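Local coordinates for DUF3829 domain-containing protein (Bacteroides thetaiotaomicron, PDB 3RH3) that is of unknown function but folds as an all-helical, DUF3829-like protein, made by a gut bacterium and probably a lipoprotein in its natural form, at residues R168-T173 / E200-A205; Q175-L180 / L194-L199. All coordinates share one frame; numbering follows the deposited sequence.

Contacts 1 and 2 are successive levels of one antiparallel interface between helices 161-181 and 189-207, their centres about 10 Å apart. Contact 2 is nested inside the chain loop closed by contact 1 and lies nearer the middle of the molecule, about 9 Å from the centre of the chain against about 14 Å. T173 of contact 1 joins the two levels: its OG1 lies 3.3 Å from OE2 of E198, a probable weak hydrogen bond, and its methyl CG2 packs 3.8 Å from CB of L199. M170 also touches L199. With the function unknown, no active site can be assigned here; a 1,2-ethanediol, probably from the crystallisation liquor, sits beside N179 of contact 2.

Contact 1 (R168-T173 / E200-A205); sequences RKMSGT and EKELKA
E202 reaches across to T173 tip to tip, its carboxylate closing on the hydroxyl of the facing helix. Its CG stands anti to the carbonyl carbon (chi1 -69°) and the chain runs on extended, which carries the acid group over the gap. OE1 lies 2.8 Å from T173 OG1; the same hydroxyl is 3.0 Å from the backbone O of K169, and the E202 carboxylate and that carbonyl contest its proton, with E198 as a further weak partner. On the way E202 slides past M170 in the opposite direction, its CB 3.8 Å from M170 CG. K169 crosses the glutamate at about a right angle, bringing CE to 3.7 Å from E202 OE2, while NZ stays 4.7 Å from that oxygen: opposite charges near each other but not paired. OE2 also lies close to the carboxylate of E198, which may raise the pKa of one of the two acids. An alanine in place of E202 would probably leave the T173 hydroxyl without this acceptor and open a gap beside M170 and K169. One residue on, L203 meets the selenomethionine M170 at about a right angle, SE lying 3.9 Å from L203 CD1; L226 of helix 216-240 also touches M170. Segments 168-173 and 200-205 cross at -159°, their axes 10.0 Å apart at closest approach, typical of antiparallel packing in a helical bundle, here in the DUF3829-like C-terminal domain.

Contact 2 (Q175-L180 / L194-L199); sequences QSIMNL and LKMAEL. With EDO (1,2-ethanediol), chain E.
Mainly apolar packing, edged by a water bridge, joins I177, L180 and S176 of helix 161-181 to K195, M196 and L199 of helix 189-207, within the DUF3829-like C-terminal domain. Segments 175-180 and 194-199 run antiparallel at 164°, the closest approach of their axes 9.7 Å. I177 and K195 come together tightly, CG1 of the isoleucine 3.4 Å from CB of the lysine. I177 CD1 touches both M196 SE (3.9 Å) and L199 CD2 (3.8 Å). K195 CG, anti to the carbonyl carbon, lies 3.8 Å from CD1 of L180, the side chains crossing at about a right angle. The bend at chi2 (-84°) then turns CD and the amine toward S176, CD near S176 CB. There a water accepts a hydrogen bond from K195 NZ at 2.7 Å and lies 2.8 Å from S176 OG, linking two polar groups that do not bond directly. Q137 of helix 115-154 also hydrogen-bonds S176 OG, and Q137 and S133 hold the amide of N179, whose OD1 takes a weak bond from the 1,2-ethanediol. Helix 115-154, which also meets K195 through D141, thus flanks the interface, as does helix 216-240, where M236 touches I177 and M233 touches L199.

Contact 1 (R168-T173 / E200-A205)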
loop_
_atom_site.group_PDB
_atom_site.type_symbol
_atom_site.label_atom_id
_atom_site.label_comp_id
_atom_site.label_asym_id
_atom_site.label_seq_id
_atom_site.Cartn_x
_atom_site.Cartn_y
_atom_site.Cartn_z
ATOM N N ARG A 168 4.701 3.542 12.755
ATOM C CA ARG A 168 3.433 3.373 12.052
ATOM C C ARG A 168 3.343 4.308 10.817
ATOM O O ARG A 168 3.005 3.839 9.738
ATOM C CB ARG A 168 2.247 3.631 12.988
ATOM C CG ARG A 168 2.001 2.523 13.973
ATOM C CD ARG A 168 0.637 2.666 14.645
ATOM N NE ARG A 168 -0.499 2.357 13.760
ATOM C CZ ARG A 168 -0.889 1.128 13.420
ATOM N NH1 ARG A 168 -0.217 0.065 13.853
ATOM N NH2 ARG A 168 -1.944 0.953 12.635
ATOM N N LYS A 169 3.679 5.580 10.953
ATOM C CA LYS A 169 3.603 6.517 9.814
ATOM C C LYS A 169 4.620 6.170 8.706
ATOM O O LYS A 169 4.236 6.135 7.535
ATOM C CB LYS A 169 3.757 7.980 10.242
ATOM C CG LYS A 169 3.284 8.933 9.138
ATOM C CD LYS A 169 3.143 10.354 9.568
ATOM C CE LYS A 169 2.488 11.150 8.460
ATOM N NZ LYS A 169 2.039 12.490 8.930
HETATM N N MSE A 170 5.874 5.831 9.077
HETATM C CA MSE A 170 6.932 5.459 8.124
HETATM C C MSE A 170 6.585 4.185 7.385
HETATM O O MSE A 170 6.775 4.139 6.174
HETATM C CB MSE A 170 8.287 5.347 8.812
HETATM C CG MSE A 170 8.804 6.740 9.230
HETATM SE SE MSE A 170 10.596 6.667 9.900
HETATM C CE MSE A 170 10.206 6.294 11.723
ATOM N N SER A 171 5.957 3.209 8.088
ATOM C CA SER A 171 5.505 1.954 7.506
ATOM C C SER A 171 4.462 2.218 6.443
ATOM O O SER A 171 4.488 1.570 5.400
ATOM C CB SER A 171 4.958 1.021 8.582
ATOM O OG SER A 171 6.071 0.445 9.242
ATOM N N GLY A 172 3.554 3.149 6.721
ATOM C CA GLY A 172 2.531 3.583 5.779
ATOM C C GLY A 172 3.152 4.228 4.552
ATOM O O GLY A 172 2.787 3.904 3.421
ATOM N N THR A 173 4.145 5.106 4.759
ATOM C CA THR A 173 4.857 5.789 3.661
ATOM C C THR A 173 5.610 4.765 2.806
ATOM O O THR A 173 5.527 4.848 1.579
ATOM C CB THR A 173 5.772 6.887 4.205
ATOM O OG1 THR A 173 5.014 7.691 5.109
ATOM C CG2 THR A 173 6.292 7.803 3.103
ATOM N N GLU A 200 11.867 10.775 4.059
ATOM C CA GLU A 200 13.123 11.354 4.542
ATOM C C GLU A 200 12.828 12.355 5.669
ATOM O O GLU A 200 13.567 12.414 6.643
ATOM C CB GLU A 200 13.902 12.018 3.380
ATOM C CG GLU A 200 15.078 12.908 3.770
ATOM C CD GLU A 200 16.428 12.237 3.938
ATOM O OE1 GLU A 200 16.467 11.042 4.311
ATOM O OE2 GLU A 200 17.453 12.922 3.726
ATOM N N LYS A 201 11.760 13.126 5.524
ATOM C CA LYS A 201 11.333 14.119 6.503
ATOM C C LYS A 201 10.871 13.401 7.790
ATOM O O LYS A 201 11.232 13.823 8.885
ATOM C CB LYS A 201 10.198 14.979 5.900
ATOM C CG LYS A 201 10.026 16.351 6.509
ATOM C CD LYS A 201 8.889 17.120 5.827
ATOM N N GLU A 202 10.120 12.305 7.651
ATOM C CA GLU A 202 9.630 11.497 8.784
ATOM C C GLU A 202 10.807 10.831 9.511
ATOM O O GLU A 202 10.829 10.762 10.740
ATOM C CB GLU A 202 8.644 10.412 8.311
ATOM C CG GLU A 202 7.310 10.923 7.803
ATOM C CD GLU A 202 6.488 9.931 6.995
ATOM O OE1 GLU A 202 6.874 8.742 6.918
ATOM O OE2 GLU A 202 5.441 10.344 6.451
ATOM N N LEU A 203 11.794 10.383 8.750
ATOM C CA LEU A 203 12.962 9.705 9.300
ATOM C C LEU A 203 13.826 10.647 10.156
ATOM O O LEU A 203 14.242 10.249 11.237
ATOM C CB LEU A 203 13.785 9.089 8.164
ATOM C CG LEU A 203 14.952 8.192 8.551
ATOM C CD1 LEU A 203 14.472 6.968 9.315
ATOM C CD2 LEU A 203 15.724 7.771 7.311
ATOM N N LYS A 204 14.088 11.870 9.675
ATOM C CA LYS A 204 14.890 12.872 10.388
ATOM C C LYS A 204 14.181 13.326 11.656
ATOM O O LYS A 204 14.842 13.586 12.664
ATOM C CB LYS A 204 15.214 14.064 9.475
ATOM C CG LYS A 204 16.202 13.669 8.383
ATOM C CD LYS A 204 16.759 14.854 7.610
ATOM C CE LYS A 204 17.943 14.442 6.762
ATOM N NZ LYS A 204 19.108 13.996 7.584
ATOM N N ALA A 205 12.835 13.395 11.617
ATOM C CA ALA A 205 12.030 13.753 12.782
ATOM C C ALA A 205 12.084 12.617 13.802
ATOM O O ALA A 205 12.335 12.878 14.978
ATOM C CB ALA A 205 10.600 14.044 12.374
#

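Contact 2 (Q175-L180 / L194-L199)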
loop_
_atom_site.group_PDB
_atom_site.type_symbol
_atom_site.label_atom_id
_atom_site.label_comp_id
_atom_site.label_asym_id
_atom_site.label_seq_id
_atom_site.Cartn_x
_atom_site.Cartn_y
_atom_site.Cartn_z
ATOM N N GLN A 175 4.822 1.550 2.388
ATOM C CA GLN A 175 3.757 0.821 1.700
ATOM C C GLN A 175 3.266 1.643 0.479
ATOM O O GLN A 175 3.085 1.065 -0.595
ATOM C CB GLN A 175 2.623 0.531 2.688
ATOM C CG GLN A 175 1.369 -0.066 2.059
ATOM C CD GLN A 175 0.310 -0.366 3.086
ATOM O OE1 GLN A 175 0.042 -1.520 3.399
ATOM N NE2 GLN A 175 -0.298 0.661 3.653
ATOM N N SER A 176 3.079 2.974 0.638
ATOM C CA SER A 176 2.691 3.855 -0.489
ATOM C C SER A 176 3.776 3.846 -1.596
ATOM O O SER A 176 3.447 3.736 -2.785
ATOM C CB SER A 176 2.457 5.291 -0.020
ATOM O OG SER A 176 1.334 5.359 0.840
ATOM N N ILE A 177 5.060 3.911 -1.194
ATOM C CA ILE A 177 6.175 3.891 -2.168
ATOM C C ILE A 177 6.176 2.559 -2.946
ATOM O O ILE A 177 6.354 2.564 -4.181
ATOM C CB ILE A 177 7.546 4.168 -1.496
ATOM C CG1 ILE A 177 7.559 5.575 -0.868
ATOM C CG2 ILE A 177 8.689 4.042 -2.509
ATOM C CD1 ILE A 177 8.604 5.801 0.189
HETATM N N MSE A 178 5.970 1.421 -2.221
HETATM C CA MSE A 178 5.963 0.097 -2.846
HETATM C C MSE A 178 4.791 -0.015 -3.807
HETATM O O MSE A 178 4.960 -0.535 -4.907
HETATM C CB MSE A 178 5.941 -1.013 -1.788
HETATM C CG MSE A 178 7.335 -1.211 -1.150
HETATM SE SE MSE A 178 8.571 -2.000 -2.440
HETATM C CE MSE A 178 8.085 -3.807 -2.134
ATOM N N ASN A 179 3.637 0.531 -3.422
ATOM C CA ASN A 179 2.451 0.556 -4.278
ATOM C C ASN A 179 2.717 1.336 -5.572
ATOM O O ASN A 179 2.343 0.870 -6.650
ATOM C CB ASN A 179 1.249 1.150 -3.541
ATOM C CG ASN A 179 -0.043 1.030 -4.311
ATOM O OD1 ASN A 179 -0.364 -0.003 -4.893
ATOM N ND2 ASN A 179 -0.780 2.102 -4.396
ATOM N N LEU A 180 3.385 2.488 -5.466
ATOM C CA LEU A 180 3.736 3.310 -6.624
ATOM C C LEU A 180 4.765 2.623 -7.501
ATOM O O LEU A 180 4.687 2.706 -8.730
ATOM C CB LEU A 180 4.245 4.694 -6.188
ATOM C CG LEU A 180 3.156 5.606 -5.579
ATOM C CD1 LEU A 180 3.776 6.723 -4.733
ATOM C CD2 LEU A 180 2.194 6.127 -6.651
ATOM N N LEU A 194 8.272 12.063 -4.538
ATOM C CA LEU A 194 7.532 12.853 -3.565
ATOM C C LEU A 194 7.363 12.065 -2.272
ATOM O O LEU A 194 7.565 12.622 -1.199
ATOM C CB LEU A 194 6.161 13.287 -4.111
ATOM C CG LEU A 194 6.208 14.396 -5.165
ATOM C CD1 LEU A 194 4.940 14.399 -5.972
ATOM C CD2 LEU A 194 6.441 15.727 -4.528
ATOM N N LYS A 195 7.053 10.777 -2.367
ATOM C CA LYS A 195 6.882 9.943 -1.158
ATOM C C LYS A 195 8.227 9.652 -0.463
ATOM O O LYS A 195 8.262 9.527 0.767
ATOM C CB LYS A 195 6.123 8.636 -1.458
ATOM C CG LYS A 195 4.643 8.837 -1.758
ATOM C CD LYS A 195 3.792 8.919 -0.500
ATOM C CE LYS A 195 2.417 9.466 -0.824
ATOM N NZ LYS A 195 1.422 9.145 0.227
HETATM N N MSE A 196 9.324 9.617 -1.220
HETATM C CA MSE A 196 10.652 9.412 -0.641
HETATM C C MSE A 196 11.068 10.647 0.167
HETATM O O MSE A 196 11.611 10.489 1.259
HETATM C CB MSE A 196 11.669 9.079 -1.713
HETATM C CG MSE A 196 11.434 7.691 -2.291
HETATM SE SE MSE A 196 12.257 6.291 -1.182
HETATM C CE MSE A 196 14.104 6.683 -1.663
ATOM N N ALA A 197 10.714 11.864 -0.321
ATOM C CA ALA A 197 10.975 13.118 0.380
ATOM C C ALA A 197 10.156 13.154 1.682
ATOM O O ALA A 197 10.664 13.574 2.720
ATOM C CB ALA A 197 10.633 14.298 -0.516
ATOM N N GLU A 198 8.897 12.693 1.626
ATOM C CA GLU A 198 8.002 12.577 2.796
ATOM C C GLU A 198 8.648 11.616 3.827
ATOM O O GLU A 198 8.814 11.974 4.998
ATOM C CB GLU A 198 6.594 12.103 2.357
ATOM C CG GLU A 198 5.599 11.906 3.491
ATOM C CD GLU A 198 4.217 11.406 3.103
ATOM O OE1 GLU A 198 3.566 12.056 2.253
ATOM O OE2 GLU A 198 3.765 10.392 3.686
ATOM N N LEU A 199 9.084 10.455 3.366
ATOM C CA LEU A 199 9.769 9.444 4.188
ATOM C C LEU A 199 11.068 9.984 4.827
ATOM O O LEU A 199 11.329 9.685 6.001
ATOM C CB LEU A 199 10.077 8.183 3.361
ATOM C CG LEU A 199 10.685 6.968 4.138
ATOM C CD1 LEU A 199 9.850 6.637 5.371
ATOM C CD2 LEU A 199 10.791 5.757 3.242
HETATM C C1 EDO E . -2.191 -3.825 -8.522
HETATM O O1 EDO E . -2.582 -3.174 -9.740
HETATM C C2 EDO E . -2.673 -3.079 -7.280
HETATM O O2 EDO E . -1.542 -2.533 -6.582
HETATM O O HOH W 1 1.710 7.602 2.439
#